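Local atomic coordinates of glycerol dehydrogenase (Schizosaccharomyces pombe, PDB entry 1TA9), a protein that catalyses the NAD-dependent, zinc-dependent oxidation of glycerol to dihydroxyacetone in the assimilation of glycerol. Residues S93-A98 with T120-V125; I174-A179 with N209-D214; R220-F225 with H441-T446. All blocks are in the same frame, centred on the assembly; numbering follows the deposited sequence.

Contact 1: S93-A98 with T120-V125; sequences SAVVLA and TVTKLV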
loop_
_atom_site.group_PDB
_atom_site.type_symbol
_atom_site.label_atom_id
_atom_site.label_comp_id
_atom_site.label_asym_id
_atom_site.label_seq_id
_atom_site.Cartn_x
_atom_site.Cartn_y
_atom_site.Cartn_z
ATOM N N SER B 93 -34.629 -46.342 -20.594
ATOM C CA SER B 93 -34.992 -46.788 -19.256
ATOM C C SER B 93 -34.069 -46.270 -18.158
ATOM O O SER B 93 -32.846 -46.268 -18.308
ATOM C CB SER B 93 -35.020 -48.315 -19.217
ATOM O OG SER B 93 -35.431 -48.776 -17.945
ATOM N N ALA B 94 -34.666 -45.851 -17.045
ATOM C CA ALA B 94 -33.902 -45.326 -15.920
ATOM C C ALA B 94 -34.511 -45.698 -14.572
ATOM O O ALA B 94 -35.723 -45.879 -14.449
ATOM C CB ALA B 94 -33.796 -43.806 -16.034
ATOM N N VAL B 95 -33.657 -45.817 -13.563
ATOM C CA VAL B 95 -34.104 -46.133 -12.216
ATOM C C VAL B 95 -34.017 -44.860 -11.386
ATOM O O VAL B 95 -33.015 -44.148 -11.437
ATOM C CB VAL B 95 -33.208 -47.214 -11.549
ATOM C CG1 VAL B 95 -33.466 -47.263 -10.047
ATOM C CG2 VAL B 95 -33.488 -48.575 -12.161
ATOM N N VAL B 96 -35.074 -44.559 -10.643
ATOM C CA VAL B 96 -35.068 -43.387 -9.783
ATOM C C VAL B 96 -35.188 -43.892 -8.352
ATOM O O VAL B 96 -36.177 -44.535 -7.989
ATOM C CB VAL B 96 -36.231 -42.426 -10.106
ATOM C CG1 VAL B 96 -36.228 -41.261 -9.122
ATOM C CG2 VAL B 96 -36.082 -41.898 -11.522
ATOM N N LEU B 97 -34.165 -43.615 -7.552
ATOM C CA LEU B 97 -34.119 -44.052 -6.163
ATOM C C LEU B 97 -34.200 -42.885 -5.187
ATOM O O LEU B 97 -33.424 -41.936 -5.282
ATOM C CB LEU B 97 -32.824 -44.823 -5.912
ATOM C CG LEU B 97 -32.563 -45.307 -4.485
ATOM C CD1 LEU B 97 -33.584 -46.381 -4.116
ATOM C CD2 LEU B 97 -31.150 -45.852 -4.384
ATOM N N ALA B 98 -35.133 -42.969 -4.241
ATOM C CA ALA B 98 -35.307 -41.922 -3.235
ATOM C C ALA B 98 -36.156 -42.436 -2.078
ATOM O O ALA B 98 -37.026 -43.283 -2.277
ATOM C CB ALA B 98 -35.973 -40.701 -3.863
ATOM N N THR B 120 -39.056 -45.219 -19.785
ATOM C CA THR B 120 -39.661 -46.131 -18.825
ATOM C C THR B 120 -38.874 -45.882 -17.546
ATOM O O THR B 120 -37.645 -45.922 -17.556
ATOM C CB THR B 120 -39.489 -47.605 -19.250
ATOM O OG1 THR B 120 -40.217 -47.844 -20.461
ATOM C CG2 THR B 120 -40.000 -48.536 -18.162
ATOM N N VAL B 121 -39.572 -45.614 -16.450
ATOM C CA VAL B 121 -38.892 -45.332 -15.195
ATOM C C VAL B 121 -39.232 -46.295 -14.069
ATOM O O VAL B 121 -40.396 -46.459 -13.703
ATOM C CB VAL B 121 -39.200 -43.894 -14.721
ATOM C CG1 VAL B 121 -38.470 -43.601 -13.423
ATOM C CG2 VAL B 121 -38.794 -42.898 -15.796
ATOM N N THR B 122 -38.202 -46.927 -13.519
ATOM C CA THR B 122 -38.371 -47.853 -12.410
ATOM C C THR B 122 -38.245 -47.034 -11.132
ATOM O O THR B 122 -37.165 -46.549 -10.799
ATOM C CB THR B 122 -37.285 -48.942 -12.415
ATOM O OG1 THR B 122 -37.337 -49.662 -13.653
ATOM C CG2 THR B 122 -37.495 -49.913 -11.260
ATOM N N LYS B 123 -39.357 -46.873 -10.427
ATOM C CA LYS B 123 -39.375 -46.099 -9.195
ATOM C C LYS B 123 -39.135 -46.983 -7.979
ATOM O O LYS B 123 -39.957 -47.838 -7.641
ATOM C CB LYS B 123 -40.715 -45.370 -9.067
ATOM C CG LYS B 123 -41.009 -44.435 -10.235
ATOM C CD LYS B 123 -42.371 -43.767 -10.107
ATOM C CE LYS B 123 -43.499 -44.784 -10.166
ATOM N NZ LYS B 123 -44.836 -44.129 -10.085
ATOM N N LEU B 124 -37.996 -46.778 -7.327
ATOM C CA LEU B 124 -37.641 -47.549 -6.145
ATOM C C LEU B 124 -37.612 -46.658 -4.910
ATOM O O LEU B 124 -37.247 -45.483 -4.985
ATOM C CB LEU B 124 -36.272 -48.205 -6.328
ATOM C CG LEU B 124 -36.090 -49.134 -7.529
ATOM C CD1 LEU B 124 -34.675 -49.687 -7.517
ATOM C CD2 LEU B 124 -37.108 -50.269 -7.478
ATOM N N VAL B 125 -38.000 -47.220 -3.771
ATOM C CA VAL B 125 -38.005 -46.464 -2.530
ATOM C C VAL B 125 -36.854 -46.898 -1.633
ATOM O O VAL B 125 -36.757 -48.062 -1.248
ATOM C CB VAL B 125 -39.327 -46.655 -1.756
ATOM C CG1 VAL B 125 -39.298 -45.835 -0.472
ATOM C CG2 VAL B 125 -40.501 -46.242 -2.622
#

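Contact 2: I174-A179 with N209-D214; sequences ICPTTA and NLIFID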
loop_
_atom_site.group_PDB
_atom_site.type_symbol
_atom_site.label_atom_id
_atom_site.label_comp_id
_atom_site.label_asym_id
_atom_site.label_seq_id
_atom_site.Cartn_x
_atom_site.Cartn_y
_atom_site.Cartn_z
ATOM N N ILE B 174 -26.609 -38.188 -9.754
ATOM C CA ILE B 174 -26.813 -37.846 -8.349
ATOM C C ILE B 174 -27.531 -36.507 -8.210
ATOM O O ILE B 174 -27.069 -35.490 -8.729
ATOM C CB ILE B 174 -25.451 -37.777 -7.628
ATOM C CG1 ILE B 174 -24.659 -39.066 -7.882
ATOM C CG2 ILE B 174 -25.652 -37.565 -6.137
ATOM C CD1 ILE B 174 -25.290 -40.332 -7.304
ATOM N N CYS B 175 -28.660 -36.512 -7.501
ATOM C CA CYS B 175 -29.454 -35.304 -7.323
ATOM C C CYS B 175 -29.640 -34.942 -5.858
ATOM O O CYS B 175 -30.607 -35.364 -5.222
ATOM C CB CYS B 175 -30.827 -35.487 -7.970
ATOM S SG CYS B 175 -30.768 -36.224 -9.607
ATOM N N PRO B 176 -28.714 -34.154 -5.298
ATOM C CA PRO B 176 -28.835 -33.766 -3.893
ATOM C C PRO B 176 -30.067 -32.886 -3.681
ATOM O O PRO B 176 -30.368 -32.024 -4.508
ATOM C CB PRO B 176 -27.524 -33.027 -3.625
ATOM C CG PRO B 176 -27.189 -32.439 -4.955
ATOM C CD PRO B 176 -27.512 -33.562 -5.912
ATOM N N THR B 177 -30.775 -33.107 -2.577
ATOM C CA THR B 177 -31.972 -32.330 -2.276
ATOM C C THR B 177 -31.720 -31.267 -1.206
ATOM O O THR B 177 -32.625 -30.527 -0.809
ATOM C CB THR B 177 -33.130 -33.251 -1.851
ATOM O OG1 THR B 177 -32.701 -34.108 -0.788
ATOM C CG2 THR B 177 -33.577 -34.100 -3.036
ATOM N N THR B 178 -30.474 -31.204 -0.747
ATOM C CA THR B 178 -30.033 -30.210 0.224
ATOM C C THR B 178 -28.574 -29.974 -0.135
ATOM O O THR B 178 -27.961 -30.791 -0.818
ATOM C CB THR B 178 -30.096 -30.715 1.680
ATOM O OG1 THR B 178 -29.296 -31.893 1.810
ATOM C CG2 THR B 178 -31.535 -31.019 2.086
ATOM N N ALA B 179 -28.017 -28.856 0.307
ATOM C CA ALA B 179 -26.621 -28.561 0.014
ATOM C C ALA B 179 -25.872 -28.597 1.341
ATOM O O ALA B 179 -25.267 -27.607 1.744
ATOM C CB ALA B 179 -26.510 -27.180 -0.630
ATOM N N ASN B 209 -21.521 -39.608 -12.974
ATOM C CA ASN B 209 -21.541 -38.949 -14.269
ATOM C C ASN B 209 -22.170 -37.563 -14.291
ATOM O O ASN B 209 -21.658 -36.655 -14.946
ATOM C CB ASN B 209 -22.214 -39.867 -15.284
ATOM C CG ASN B 209 -21.582 -41.246 -15.308
ATOM O OD1 ASN B 209 -21.788 -42.053 -14.398
ATOM N ND2 ASN B 209 -20.789 -41.515 -16.335
ATOM N N LEU B 210 -23.273 -37.398 -13.571
ATOM C CA LEU B 210 -23.955 -36.114 -13.519
ATOM C C LEU B 210 -24.440 -35.777 -12.119
ATOM O O LEU B 210 -25.012 -36.624 -11.436
ATOM C CB LEU B 210 -25.172 -36.115 -14.459
ATOM C CG LEU B 210 -26.200 -34.982 -14.291
ATOM C CD1 LEU B 210 -25.622 -33.659 -14.764
ATOM C CD2 LEU B 210 -27.459 -35.315 -15.090
ATOM N N ILE B 211 -24.178 -34.546 -11.690
ATOM C CA ILE B 211 -24.673 -34.059 -10.405
ATOM C C ILE B 211 -25.730 -33.063 -10.878
ATOM O O ILE B 211 -25.422 -32.108 -11.588
ATOM C CB ILE B 211 -23.579 -33.363 -9.570
ATOM C CG1 ILE B 211 -22.772 -34.401 -8.773
ATOM C CG2 ILE B 211 -24.228 -32.442 -8.548
ATOM C CD1 ILE B 211 -22.254 -35.578 -9.566
ATOM N N PHE B 212 -26.977 -33.315 -10.497
ATOM C CA PHE B 212 -28.124 -32.526 -10.942
ATOM C C PHE B 212 -28.815 -31.916 -9.728
ATOM O O PHE B 212 -29.334 -32.636 -8.875
ATOM C CB PHE B 212 -29.052 -33.487 -11.703
ATOM C CG PHE B 212 -30.180 -32.826 -12.445
ATOM C CD1 PHE B 212 -30.025 -31.581 -13.037
ATOM C CD2 PHE B 212 -31.390 -33.497 -12.603
ATOM C CE1 PHE B 212 -31.065 -31.010 -13.778
ATOM C CE2 PHE B 212 -32.429 -32.937 -13.338
ATOM C CZ PHE B 212 -32.266 -31.691 -13.927
ATOM N N ILE B 213 -28.820 -30.588 -9.658
ATOM C CA ILE B 213 -29.405 -29.889 -8.514
ATOM C C ILE B 213 -30.511 -28.911 -8.867
ATOM O O ILE B 213 -30.321 -28.024 -9.699
ATOM C CB ILE B 213 -28.323 -29.085 -7.752
ATOM C CG1 ILE B 213 -27.162 -30.000 -7.370
ATOM C CG2 ILE B 213 -28.928 -28.432 -6.503
ATOM C CD1 ILE B 213 -25.993 -29.263 -6.749
ATOM N N ASP B 214 -31.664 -29.066 -8.221
ATOM C CA ASP B 214 -32.785 -28.160 -8.436
ATOM C C ASP B 214 -32.760 -27.215 -7.236
ATOM O O ASP B 214 -33.054 -27.613 -6.110
ATOM C CB ASP B 214 -34.103 -28.941 -8.494
ATOM C CG ASP B 214 -35.304 -28.051 -8.799
ATOM O OD1 ASP B 214 -36.241 -28.528 -9.479
ATOM O OD2 ASP B 214 -35.322 -26.884 -8.352
HETATM O O HOH W 1 -32.298 -30.327 -5.648
#

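Contact 3: R220-F225 with H441-T446; sequences RAPVRF and HSPHLT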
loop_
_atom_site.group_PDB
_atom_site.type_symbol
_atom_site.label_atom_id
_atom_site.label_comp_id
_atom_site.label_asym_id
_atom_site.label_seq_id
_atom_site.Cartn_x
_atom_site.Cartn_y
_atom_site.Cartn_z
ATOM N N ARG B 220 -35.956 -24.351 -0.378
ATOM C CA ARG B 220 -37.107 -24.691 0.464
ATOM C C ARG B 220 -36.725 -25.503 1.698
ATOM O O ARG B 220 -37.519 -25.650 2.625
ATOM C CB ARG B 220 -38.145 -25.480 -0.345
ATOM C CG ARG B 220 -38.941 -24.654 -1.342
ATOM C CD ARG B 220 -39.816 -25.557 -2.212
ATOM N NE ARG B 220 -40.650 -24.794 -3.140
ATOM C CZ ARG B 220 -41.761 -24.150 -2.792
ATOM N NH1 ARG B 220 -42.179 -24.174 -1.532
ATOM N NH2 ARG B 220 -42.455 -23.481 -3.704
ATOM N N ALA B 221 -35.512 -26.038 1.714
ATOM C CA ALA B 221 -35.067 -26.839 2.850
ATOM C C ALA B 221 -34.650 -25.946 4.017
ATOM O O ALA B 221 -34.289 -24.786 3.823
ATOM C CB ALA B 221 -33.902 -27.721 2.431
ATOM N N PRO B 222 -34.709 -26.477 5.252
ATOM C CA PRO B 222 -34.319 -25.696 6.432
ATOM C C PRO B 222 -32.897 -25.171 6.256
ATOM O O PRO B 222 -32.007 -25.911 5.844
ATOM C CB PRO B 222 -34.420 -26.712 7.562
ATOM C CG PRO B 222 -35.551 -27.589 7.107
ATOM C CD PRO B 222 -35.227 -27.799 5.646
ATOM N N VAL B 223 -32.679 -23.901 6.580
ATOM C CA VAL B 223 -31.360 -23.300 6.409
ATOM C C VAL B 223 -30.240 -23.989 7.202
ATOM O O VAL B 223 -29.058 -23.812 6.897
ATOM C CB VAL B 223 -31.406 -21.784 6.736
ATOM C CG1 VAL B 223 -31.652 -21.570 8.217
ATOM C CG2 VAL B 223 -30.117 -21.108 6.269
ATOM N N ARG B 224 -30.592 -24.787 8.207
ATOM C CA ARG B 224 -29.562 -25.494 8.965
ATOM C C ARG B 224 -28.769 -26.388 7.997
ATOM O O ARG B 224 -27.562 -26.568 8.151
ATOM C CB ARG B 224 -30.189 -26.354 10.071
ATOM C CG ARG B 224 -29.168 -27.121 10.896
ATOM C CD ARG B 224 -29.800 -28.157 11.828
ATOM N NE ARG B 224 -28.766 -28.929 12.521
ATOM C CZ ARG B 224 -28.985 -30.041 13.215
ATOM N NH1 ARG B 224 -30.213 -30.536 13.321
ATOM N NH2 ARG B 224 -27.971 -30.663 13.800
ATOM N N PHE B 225 -29.447 -26.934 6.991
ATOM C CA PHE B 225 -28.789 -27.796 6.007
ATOM C C PHE B 225 -27.730 -27.050 5.192
ATOM O O PHE B 225 -26.620 -27.550 4.988
ATOM C CB PHE B 225 -29.825 -28.404 5.055
ATOM C CG PHE B 225 -30.637 -29.509 5.666
ATOM C CD1 PHE B 225 -30.097 -30.785 5.813
ATOM C CD2 PHE B 225 -31.932 -29.273 6.113
ATOM C CE1 PHE B 225 -30.838 -31.814 6.398
ATOM C CE2 PHE B 225 -32.684 -30.294 6.702
ATOM C CZ PHE B 225 -32.135 -31.564 6.845
ATOM N N HIS B 441 -31.574 -34.293 11.533
ATOM C CA HIS B 441 -32.406 -33.934 10.392
ATOM C C HIS B 441 -33.407 -32.842 10.745
ATOM O O HIS B 441 -34.204 -32.425 9.909
ATOM C CB HIS B 441 -33.158 -35.165 9.885
ATOM C CG HIS B 441 -32.269 -36.328 9.576
ATOM N ND1 HIS B 441 -31.171 -36.224 8.750
ATOM C CD2 HIS B 441 -32.320 -37.621 9.974
ATOM C CE1 HIS B 441 -30.583 -37.404 8.651
ATOM N NE2 HIS B 441 -31.261 -38.268 9.385
ATOM N N SER B 442 -33.355 -32.376 11.984
ATOM C CA SER B 442 -34.269 -31.340 12.440
ATOM C C SER B 442 -33.799 -29.943 12.059
ATOM O O SER B 442 -32.601 -29.694 11.912
ATOM C CB SER B 442 -34.417 -31.400 13.964
ATOM O OG SER B 442 -34.743 -32.706 14.399
ATOM N N PRO B 443 -34.745 -29.012 11.876
ATOM C CA PRO B 443 -34.395 -27.634 11.526
ATOM C C PRO B 443 -33.892 -26.993 12.817
ATOM O O PRO B 443 -33.894 -27.640 13.867
ATOM C CB PRO B 443 -35.734 -27.033 11.092
ATOM C CG PRO B 443 -36.521 -28.227 10.621
ATOM C CD PRO B 443 -36.185 -29.250 11.675
ATOM N N HIS B 444 -33.468 -25.735 12.746
ATOM C CA HIS B 444 -33.008 -25.034 13.937
ATOM C C HIS B 444 -34.161 -24.976 14.940
ATOM O O HIS B 444 -35.330 -24.990 14.550
ATOM C CB HIS B 444 -32.591 -23.604 13.597
ATOM C CG HIS B 444 -31.310 -23.507 12.830
ATOM N ND1 HIS B 444 -31.219 -22.864 11.615
ATOM C CD2 HIS B 444 -30.061 -23.940 13.122
ATOM C CE1 HIS B 444 -29.968 -22.904 11.192
ATOM N NE2 HIS B 444 -29.246 -23.552 12.088
ATOM N N LEU B 445 -33.826 -24.901 16.222
ATOM C CA LEU B 445 -34.832 -24.814 17.272
ATOM C C LEU B 445 -35.538 -23.465 17.195
ATOM O O LEU B 445 -36.702 -23.335 17.573
ATOM C CB LEU B 445 -34.172 -24.980 18.642
ATOM C CG LEU B 445 -33.641 -26.386 18.920
ATOM C CD1 LEU B 445 -32.830 -26.402 20.205
ATOM C CD2 LEU B 445 -34.817 -27.353 19.004
ATOM N N THR B 446 -34.825 -22.464 16.694
ATOM C CA THR B 446 -35.368 -21.119 16.564
ATOM C C THR B 446 -35.032 -20.531 15.194
ATOM O O THR B 446 -34.108 -20.986 14.521
ATOM C CB THR B 446 -34.800 -20.184 17.659
ATOM O OG1 THR B 446 -33.367 -20.191 17.596
ATOM C CG2 THR B 446 -35.235 -20.651 19.040
HETATM O O HOH W 2 -33.123 -24.442 10.146
#

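Contact 1: S93-A98 with T120-V125
Two parallel strands run in step, Ser-93 beside Thr-120 through to Ala-98 beside Val-125, with side chains meshing on each face. On one face Val-96 and Val-121 meet at a slant: CG2 of Val-96, anti to its carbonyl carbon, comes to 3.5 Å from CG1 of Val-121, anti to its backbone N, closer than two methyls normally approach. On the other, Val-95 has CG1 anti to the backbone N (chi1 165°), against CD1 of Leu-124 (3.7 Å), and CG2 anti to the carbonyl carbon, against CB of Thr-122 (3.8 Å), whose side chain runs alongside, pointing the same way. Leu-124 keeps CG anti to its carbonyl carbon (chi1 -57°), and Leu-97, with CG anti to the backbone N (chi1 177°), brings CD1 to CB of Leu-124 at 3.9 Å. Between the two faces the backbone ladder bonds Val-96 N to Thr-122 O (2.9 Å) and Leu-124 N to Val-96 O (3.0 Å); its last rung, Ala-98 N to Leu-124 O, is weak at 3.4 Å. This is a beta-alpha-beta crossover: helix 100-115 links the strands and packs through Trp-103 and Leu-114 on the Val-96 and Val-121 face, while strand 148-153 pairs with the far edge of 93-98.

Contact 2: I174-A179 with N209-D214
The ring of Pro-176 presses its CG to 3.4 Å from CG1 of Ile-213, closer than carbons usually sit, and the two side chains cross at about a right angle. Ile-213 holds CG1 anti to the carbonyl carbon (chi1 -54°), which sets it against the proline. Pro-176 also touches Met-158 of helix 155-167. An alanine in place of Pro-176 would remove CG and CD and would probably loosen both contacts. Cys-175 places SG against CB of Phe-212 (3.9 Å) and beside the edge of its ring, 5.4 Å from the centroid, a sulfur-aromatic contact. Phe-212 has CG anti to its backbone N, and Phe-79 meets the ring edge-to-face. Two nearly straight bonds pair the parallel strands, Ile-174 N to Leu-210 O and Phe-212 N to Ile-174 O, both 2.8 Å. The next rung would run to Phe-212 O, but Pro-176 has no N-H to offer; that oxygen is buried without a hydrogen-bonding partner, though Cys-175 CA approaches it at 3.1 Å in a CA-H...O contact. Beyond the proline one water bridges the diverging chains, donating to Pro-176 O at 2.8 Å and accepting from the N of Asp-214, whose side chain N-caps helix 215-220. Thr-177, Thr-178 and Ala-179, leaving the end of their strand, belong to the likely NAD-binding site, an arrangement typical of nucleotide-binding parallel alpha/beta sheets, with cofactor loops at the strands' C-terminal ends.

Contact 3: R220-F225 with H441-T446
Arg-224 lays its CB over one face of the His-444 imidazole, 3.7 Å from the ring centroid and displaced from its middle, a CH-pi contact. The ring also lies against the backbone, CE1 of His-444 3.4 Å from CA of Arg-224. Val-223 meets the same ring at its edge, CG1 lying 3.7 Å from ND1 of His-444; that methyl is wedged between its own backbone N and carbonyl carbon (chi1 68°). From CB onward Arg-224 is extended, with CG anti to the backbone N (chi1 180°), carrying the guanidinium past the ring to Ser-442. NH1 donates to Ser-442 O at 2.9 Å, the oxygen near the guanidinium plane while the donor sits above the carbonyl plane. The guanidinium is held in its rotation by further partners: Glu-335 forms a salt bridge to NE, Arg-330 O accepts from NH2 and Ser-439 O from NH1. One water accepts from both Arg-224 N and His-444 N, tying the backbones together. Pro-222 and Pro-443 lie side by side, CG to CG 3.7 Å, and CZ of Phe-225 approaches His-441 O at 3.8 Å. Phe-225 and His-441 lie near Thr-178 and Lys-156 respectively, both likely NAD-binding residues, which places the contact beside the cofactor site. The loop after helix 407-428 thus runs over the start of helix 223-245, whose Val-223 packs on helix 258-284 and whose Phe-225 touches Met-332 in the loop before helix 333-347.

Overall arrangement
The contacts come in series along the chain. Contacts 1 and 2 belong to one six-stranded parallel sheet: contact 1 joins 93-98 to 120-125, one of the two outermost strands of the sheet within the chain, and contact 2 pairs 172-176 with 210-214, the centres about 16 Å apart with strand 148-153 between them. Contact 3 follows where the chain has passed into the helical part; its centre lies about 28 Å from that of contact 1 and about 19 Å from that of contact 2. It touches contact 2, Thr-178 CG2 packing on Phe-225 CG at 4.0 Å. Thr-178, a likely NAD-binding residue, thus sits where the sheet meets the helical part, and Asp-232 of helix 223-245, begun in contact 3, binds zinc.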